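Local coordinates for protein inosine-uridine nucleoside N-ribohydrolase (Xanthomonas oryzae pv. oryzae, PDB 4KL0) that binds calcium and probably hydrolyses the N-glycosidic bond of nucleosides, although its substrate is not established, at residues L60-V65 / D91-G97. Sequence-based numbering, arbitrary orientation.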
ATOM      1  N   LEU A  60       1.361   7.615 -11.774  1.00 15.64           N
ATOM      2  CA  LEU A  60       1.507   7.974 -10.334  1.00 17.03           C
ATOM      3  C   LEU A  60       2.056   9.382 -10.290  1.00 17.34           C
ATOM      4  O   LEU A  60       3.273   9.589 -10.491  1.00 19.39           O
ATOM      5  CB  LEU A  60       2.437   6.971  -9.624  1.00 18.71           C
ATOM      6  CG  LEU A  60       2.638   7.124  -8.138  1.00 17.35           C
ATOM      7  CD1 LEU A  60       1.285   7.123  -7.428  1.00 17.14           C
ATOM      8  CD2 LEU A  60       3.564   5.982  -7.675  1.00 16.62           C
ATOM      9  N   THR A  61       1.186  10.362 -10.011  1.00 15.05           N
ATOM     10  CA  THR A  61       1.630  11.739 -10.173  1.00 19.72           C
ATOM     11  C   THR A  61       2.162  12.354  -8.871  1.00 19.65           C
ATOM     12  O   THR A  61       3.144  13.140  -8.881  1.00 19.18           O
ATOM     13  CB  THR A  61       0.500  12.590 -10.791  1.00 19.55           C
ATOM     14  OG1 THR A  61      -0.628  12.626  -9.889  1.00 19.48           O
ATOM     15  CG2 THR A  61       0.043  11.969 -12.119  1.00 21.63           C
ATOM     16  N   ASP A  62       1.568  11.958  -7.734  1.00 15.54           N
ATOM     17  CA  ASP A  62       1.868  12.605  -6.468  1.00 13.66           C
ATOM     18  C   ASP A  62       1.796  11.565  -5.369  1.00 14.28           C
ATOM     19  O   ASP A  62       0.912  10.718  -5.373  1.00 15.66           O
ATOM     20  CB  ASP A  62       0.836  13.713  -6.169  1.00 17.32           C
ATOM     21  CG  ASP A  62       0.851  14.824  -7.238  1.00 20.63           C
ATOM     22  OD1 ASP A  62       0.080  14.722  -8.203  1.00 21.06           O
ATOM     23  OD2 ASP A  62       1.631  15.792  -7.090  1.00 24.34           O
ATOM     24  N   VAL A  63       2.733  11.647  -4.472  1.00 13.51           N
ATOM     25  CA  VAL A  63       2.753  10.765  -3.312  1.00 13.89           C
ATOM     26  C   VAL A  63       2.979  11.609  -2.064  1.00 16.16           C
ATOM     27  O   VAL A  63       3.915  12.425  -2.003  1.00 16.22           O
ATOM     28  CB  VAL A  63       3.904   9.753  -3.501  1.00 14.42           C
ATOM     29  CG1 VAL A  63       4.033   8.865  -2.302  1.00 14.64           C
ATOM     30  CG2 VAL A  63       3.650   8.906  -4.734  1.00 14.71           C
ATOM     31  N   VAL A  64       2.128  11.464  -1.058  1.00 12.23           N
ATOM     32  CA  VAL A  64       2.326  12.203   0.183  1.00 13.21           C
ATOM     33  C   VAL A  64       2.567  11.169   1.301  1.00 14.77           C
ATOM     34  O   VAL A  64       1.869  10.182   1.411  1.00 14.94           O
ATOM     35  CB  VAL A  64       1.143  13.088   0.509  1.00 15.47           C
ATOM     36  CG1 VAL A  64       1.388  13.806   1.808  1.00 16.83           C
ATOM     37  CG2 VAL A  64       0.922  14.127  -0.662  1.00 18.80           C
ATOM     38  N   VAL A  65       3.605  11.387   2.081  1.00 12.42           N
ATOM     39  CA  VAL A  65       4.141  10.344   2.994  1.00 11.60           C
ATOM     40  C   VAL A  65       3.837  10.715   4.450  1.00 14.01           C
ATOM     41  O   VAL A  65       4.069  11.874   4.905  1.00 14.98           O
ATOM     42  CB  VAL A  65       5.687  10.258   2.804  1.00 13.25           C
ATOM     43  CG1 VAL A  65       6.318   9.345   3.819  1.00 14.62           C
ATOM     44  CG2 VAL A  65       6.015   9.790   1.371  1.00 14.44           C
ATOM     45  N   ASP A  91       9.432  11.315 -12.395  1.00 20.11           N
ATOM     46  CA  ASP A  91       8.613  12.514 -12.263  1.00 19.55           C
ATOM     47  C   ASP A  91       7.567  12.443 -11.173  1.00 20.27           C
ATOM     48  O   ASP A  91       6.804  13.385 -10.985  1.00 21.78           O
ATOM     49  CB  ASP A  91       7.958  12.844 -13.602  1.00 23.12           C
ATOM     50  CG  ASP A  91       9.005  13.123 -14.715  1.00 25.13           C
ATOM     51  OD1 ASP A  91      10.101  13.663 -14.387  1.00 27.01           O
ATOM     52  OD2 ASP A  91       8.728  12.770 -15.891  1.00 28.95           O
ATOM     53  N   VAL A  92       7.520  11.322 -10.446  1.00 18.45           N
ATOM     54  CA  VAL A  92       6.674  11.257  -9.261  1.00 16.79           C
ATOM     55  C   VAL A  92       7.047  12.351  -8.263  1.00 16.08           C
ATOM     56  O   VAL A  92       8.200  12.459  -7.772  1.00 17.26           O
ATOM     57  CB  VAL A  92       6.791   9.834  -8.624  1.00 15.93           C
ATOM     58  CG1 VAL A  92       5.935   9.763  -7.391  1.00 16.19           C
ATOM     59  CG2 VAL A  92       6.407   8.768  -9.640  1.00 16.05           C
ATOM     60  N   ARG A  93       6.049  13.164  -7.895  1.00 16.14           N
ATOM     61  CA  ARG A  93       6.310  14.220  -6.940  1.00 17.80           C
ATOM     62  C   ARG A  93       6.015  13.743  -5.515  1.00 17.38           C
ATOM     63  O   ARG A  93       4.866  13.487  -5.142  1.00 18.35           O
ATOM     64  CB  ARG A  93       5.458  15.434  -7.271  1.00 19.66           C
ATOM     65  CG  ARG A  93       5.927  16.648  -6.551  1.00 21.19           C
ATOM     66  CD  ARG A  93       4.905  17.794  -6.803  1.00 23.77           C
ATOM     67  NE  ARG A  93       5.257  19.010  -6.071  1.00 24.52           N
ATOM     68  CZ  ARG A  93       5.064  19.202  -4.763  1.00 27.97           C
ATOM     69  NH1 ARG A  93       4.529  18.226  -3.987  1.00 25.13           N
ATOM     70  NH2 ARG A  93       5.411  20.379  -4.214  1.00 28.60           N
ATOM     71  N   VAL A  94       7.063  13.633  -4.728  1.00 16.90           N
ATOM     72  CA  VAL A  94       6.942  13.127  -3.367  1.00 15.51           C
ATOM     73  C   VAL A  94       7.009  14.279  -2.376  1.00 17.43           C
ATOM     74  O   VAL A  94       7.964  15.127  -2.380  1.00 18.56           O
ATOM     75  CB  VAL A  94       8.032  12.109  -3.048  1.00 15.03           C
ATOM     76  CG1 VAL A  94       7.869  11.544  -1.664  1.00 16.32           C
ATOM     77  CG2 VAL A  94       8.062  10.984  -4.105  1.00 16.03           C
ATOM     78  N   ALA A  95       6.053  14.272  -1.451  1.00 16.94           N
ATOM     79  CA  ALA A  95       5.995  15.316  -0.431  1.00 16.92           C
ATOM     80  C   ALA A  95       5.806  14.722   0.986  1.00 17.32           C
ATOM     81  O   ALA A  95       5.111  13.683   1.144  1.00 17.07           O
ATOM     82  CB  ALA A  95       4.842  16.244  -0.746  1.00 19.53           C
ATOM     83  N   ARG A  96       6.401  15.342   2.006  1.00 17.47           N
ATOM     84  CA  ARG A  96       6.160  14.997   3.391  1.00 16.23           C
ATOM     85  C   ARG A  96       4.749  15.470   3.812  1.00 19.66           C
ATOM     86  O   ARG A  96       4.400  16.647   3.603  1.00 17.51           O
ATOM     87  CB  ARG A  96       7.198  15.750   4.246  1.00 22.21           C
ATOM     88  CG  ARG A  96       6.825  15.892   5.679  1.00 25.98           C
ATOM     89  CD  ARG A  96       7.919  16.508   6.514  1.00 26.04           C
ATOM     90  NE  ARG A  96       7.799  17.927   6.759  1.00 32.36           N
ATOM     91  CZ  ARG A  96       8.823  18.647   7.210  1.00 32.82           C
ATOM     92  NH1 ARG A  96       8.680  19.947   7.450  1.00 32.60           N
ATOM     93  NH2 ARG A  96      10.002  18.037   7.426  1.00 30.26           N
ATOM     94  N   GLY A  97       3.979  14.613   4.492  1.00 15.52           N
ATOM     95  CA  GLY A  97       2.694  14.992   5.027  1.00 16.22           C
ATOM     96  C   GLY A  97       2.800  15.861   6.273  1.00 16.72           C
ATOM     97  O   GLY A  97       3.901  16.186   6.739  1.00 16.45           O
TER
HETATM   98  O   HOH W   1       4.272  14.179 -11.093  1.00 21.45           O
HETATM   99  O   HOH W   2       3.037  15.818  -4.576  1.00 20.38           O
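V63 and V92 meet through one methyl each, CG2 of V63 lying 3.6 Å from CG1 of V92, with the two side chains crossing at a slant. Both valines have nearly the same first torsion (chi1 177° and 179°), but V63 offers the branch anti to its carbonyl carbon and V92 the branch anti to its backbone N. Further along the same side, V65 CG2 touches V94 CG1 at 4.0 Å.

D62 and R93 occupy the other face with V64 and A95. The extended R93 chain runs past the carboxylate, CB and CD each 3.8 Å from D62 OD2, and the charged ends do not touch: R93 NH1 stays 4.9 Å from D62 OD2, with the carboxylate and guanidinium planes 43° apart. A water bridges them, donating to D62 OD2 and R93 O and accepting from NH1 in the guanidinium plane. D62 OD1 instead accepts a hydrogen bond from T61 OG1 and forms a salt bridge with R138.

Five backbone hydrogen bonds establish parallel pairing, from R93 N to T61 O (3.1 Å) through G97 N to V65 O (2.8 Å).

This is the beta-alpha-beta unit 58-65, 70-86, 93-96 of the Rossmann-like sheet, with 93-96 as one edge strand. Helix 70-86 packs on the face carrying V65 and V94 and also touches V92; helix 133-141 packs on the D62/V64 face, while strand 28-34, leading to calcium ligand D35, flanks 58-65 across from 93-96.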